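Local atomic coordinates of lactate dehydrogenase (Eimeria maxima, PDB entry 6CT6), a protein that probably catalyses the NADH-dependent reduction of pyruvate to lactate, and binds NADH and the pyruvate analogue oxamate. Residues B[25-30]-B[249-254]. Numbering follows the deposited sequence.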
loop_
_atom_site.group_PDB
_atom_site.type_symbol
_atom_site.label_atom_id
_atom_site.label_comp_id
_atom_site.label_asym_id
_atom_site.label_seq_id
_atom_site.Cartn_x
_atom_site.Cartn_y
_atom_site.Cartn_z
ATOM N N ALA B 25 1.956 -6.750 3.366
ATOM C CA ALA B 25 2.800 -6.447 4.518
ATOM C C ALA B 25 2.431 -5.099 5.123
ATOM O O ALA B 25 2.400 -4.944 6.349
ATOM C CB ALA B 25 4.271 -6.465 4.105
ATOM N N PHE B 26 2.160 -4.110 4.272
ATOM C CA PHE B 26 1.671 -2.814 4.728
ATOM C C PHE B 26 0.402 -2.972 5.562
ATOM O O PHE B 26 0.257 -2.344 6.618
ATOM C CB PHE B 26 1.427 -1.928 3.505
ATOM C CG PHE B 26 1.149 -0.481 3.814
ATOM C CD1 PHE B 26 1.791 0.180 4.852
ATOM C CD2 PHE B 26 0.270 0.236 3.019
ATOM C CE1 PHE B 26 1.531 1.521 5.097
ATOM C CE2 PHE B 26 0.012 1.566 3.258
ATOM C CZ PHE B 26 0.640 2.213 4.295
ATOM N N LEU B 27 -0.531 -3.814 5.102
ATOM C CA LEU B 27 -1.780 -4.019 5.829
ATOM C C LEU B 27 -1.536 -4.648 7.195
ATOM O O LEU B 27 -2.210 -4.301 8.174
ATOM C CB LEU B 27 -2.724 -4.889 5.001
ATOM C CG LEU B 27 -3.391 -4.186 3.815
ATOM C CD1 LEU B 27 -3.924 -5.208 2.827
ATOM C CD2 LEU B 27 -4.509 -3.273 4.289
ATOM N N CYS B 28 -0.592 -5.586 7.281
ATOM C CA CYS B 28 -0.281 -6.207 8.565
ATOM C C CYS B 28 0.247 -5.176 9.553
ATOM O O CYS B 28 -0.148 -5.162 10.727
ATOM C CB CYS B 28 0.730 -7.336 8.367
ATOM S SG CYS B 28 0.048 -8.798 7.540
ATOM N N SER B 29 1.144 -4.302 9.094
ATOM C CA SER B 29 1.643 -3.220 9.936
ATOM C C SER B 29 0.501 -2.340 10.430
ATOM O O SER B 29 0.385 -2.065 11.630
ATOM C CB SER B 29 2.664 -2.393 9.151
ATOM O OG SER B 29 3.109 -1.269 9.889
ATOM N N LEU B 30 -0.363 -1.898 9.514
ATOM C CA LEU B 30 -1.436 -0.974 9.869
ATOM C C LEU B 30 -2.468 -1.629 10.782
ATOM O O LEU B 30 -2.993 -0.981 11.695
ATOM C CB LEU B 30 -2.110 -0.451 8.596
ATOM C CG LEU B 30 -1.276 0.418 7.652
ATOM C CD1 LEU B 30 -2.007 0.605 6.329
ATOM C CD2 LEU B 30 -0.960 1.771 8.273
ATOM N N SER B 249 -8.034 -8.282 -0.141
ATOM C CA SER B 249 -8.878 -9.473 -0.166
ATOM C C SER B 249 -8.181 -10.654 0.497
ATOM O O SER B 249 -8.765 -11.336 1.349
ATOM C CB SER B 249 -9.260 -9.819 -1.607
ATOM O OG SER B 249 -10.051 -8.798 -2.191
ATOM N N ALA B 250 -6.930 -10.917 0.108
ATOM C CA ALA B 250 -6.188 -12.027 0.696
ATOM C C ALA B 250 -6.011 -11.842 2.196
ATOM O O ALA B 250 -6.117 -12.806 2.966
ATOM C CB ALA B 250 -4.825 -12.164 0.019
ATOM N N ILE B 251 -5.741 -10.610 2.633
ATOM C CA ILE B 251 -5.464 -10.373 4.047
ATOM C C ILE B 251 -6.723 -10.577 4.884
ATOM O O ILE B 251 -6.658 -11.085 6.010
ATOM C CB ILE B 251 -4.862 -8.968 4.236
ATOM C CG1 ILE B 251 -3.370 -8.972 3.861
ATOM C CG2 ILE B 251 -5.046 -8.463 5.666
ATOM C CD1 ILE B 251 -2.465 -9.739 4.828
ATOM N N LEU B 252 -7.887 -10.195 4.357
ATOM C CA LEU B 252 -9.126 -10.427 5.095
ATOM C C LEU B 252 -9.385 -11.917 5.268
ATOM O O LEU B 252 -9.867 -12.349 6.322
ATOM C CB LEU B 252 -10.306 -9.748 4.393
ATOM C CG LEU B 252 -10.312 -8.214 4.404
ATOM C CD1 LEU B 252 -11.584 -7.666 3.767
ATOM C CD2 LEU B 252 -10.148 -7.666 5.821
ATOM N N MET B 253 -9.055 -12.722 4.254
ATOM C CA MET B 253 -9.182 -14.170 4.387
ATOM C C MET B 253 -8.254 -14.692 5.477
ATOM O O MET B 253 -8.660 -15.495 6.325
ATOM C CB MET B 253 -8.878 -14.849 3.052
ATOM C CG MET B 253 -9.866 -14.514 1.940
ATOM S SD MET B 253 -9.264 -14.962 0.290
ATOM C CE MET B 253 -9.092 -16.738 0.455
ATOM N N ALA B 254 -7.000 -14.229 5.477
ATOM C CA ALA B 254 -6.049 -14.643 6.504
ATOM C C ALA B 254 -6.517 -14.213 7.888
ATOM O O ALA B 254 -6.338 -14.944 8.868
ATOM C CB ALA B 254 -4.673 -14.055 6.205
#
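I251 of the helix 244-259 meets L27 and C28 of the helix 19-31, and no other side chain of 249-254 touches 25-30. Its CA–CB bond points toward helix 19-31. I251 CB already lies 4.1 Å from L27 CD1. One bond further, I251 CG1 comes to 3.9 Å from the same methyl, L27 CD1. The tip, I251 CD1, turns to the sulfur and stops 3.8 Å from C28 SG. CG1 stands anti to the carbonyl carbon (chi1 -79°), and a second turn at chi2 (-70°) swings CD1 over to the cysteine. L27 answers with one branch, CD1, and the L27 and I251 side chains meet at a slant. The closest CA pair, L27 and I251, is 7.6 Å apart. Helix 19-31 is the first helix of the Rossmann fold, after strand 11-15 and the glycine-rich turn that probably holds the NADH diphosphate. Helix 244-259 belongs to the C-terminal half, yet packs on the same sheet: I251 also touches I82 of strand 80-83, and C28 touches V36 of strand 35-39. No hydrogen bond links the two segments; the touching side chains are buried and apolar. L27 also packs on L30 of the second subunit, and S249 on V59 of that subunit.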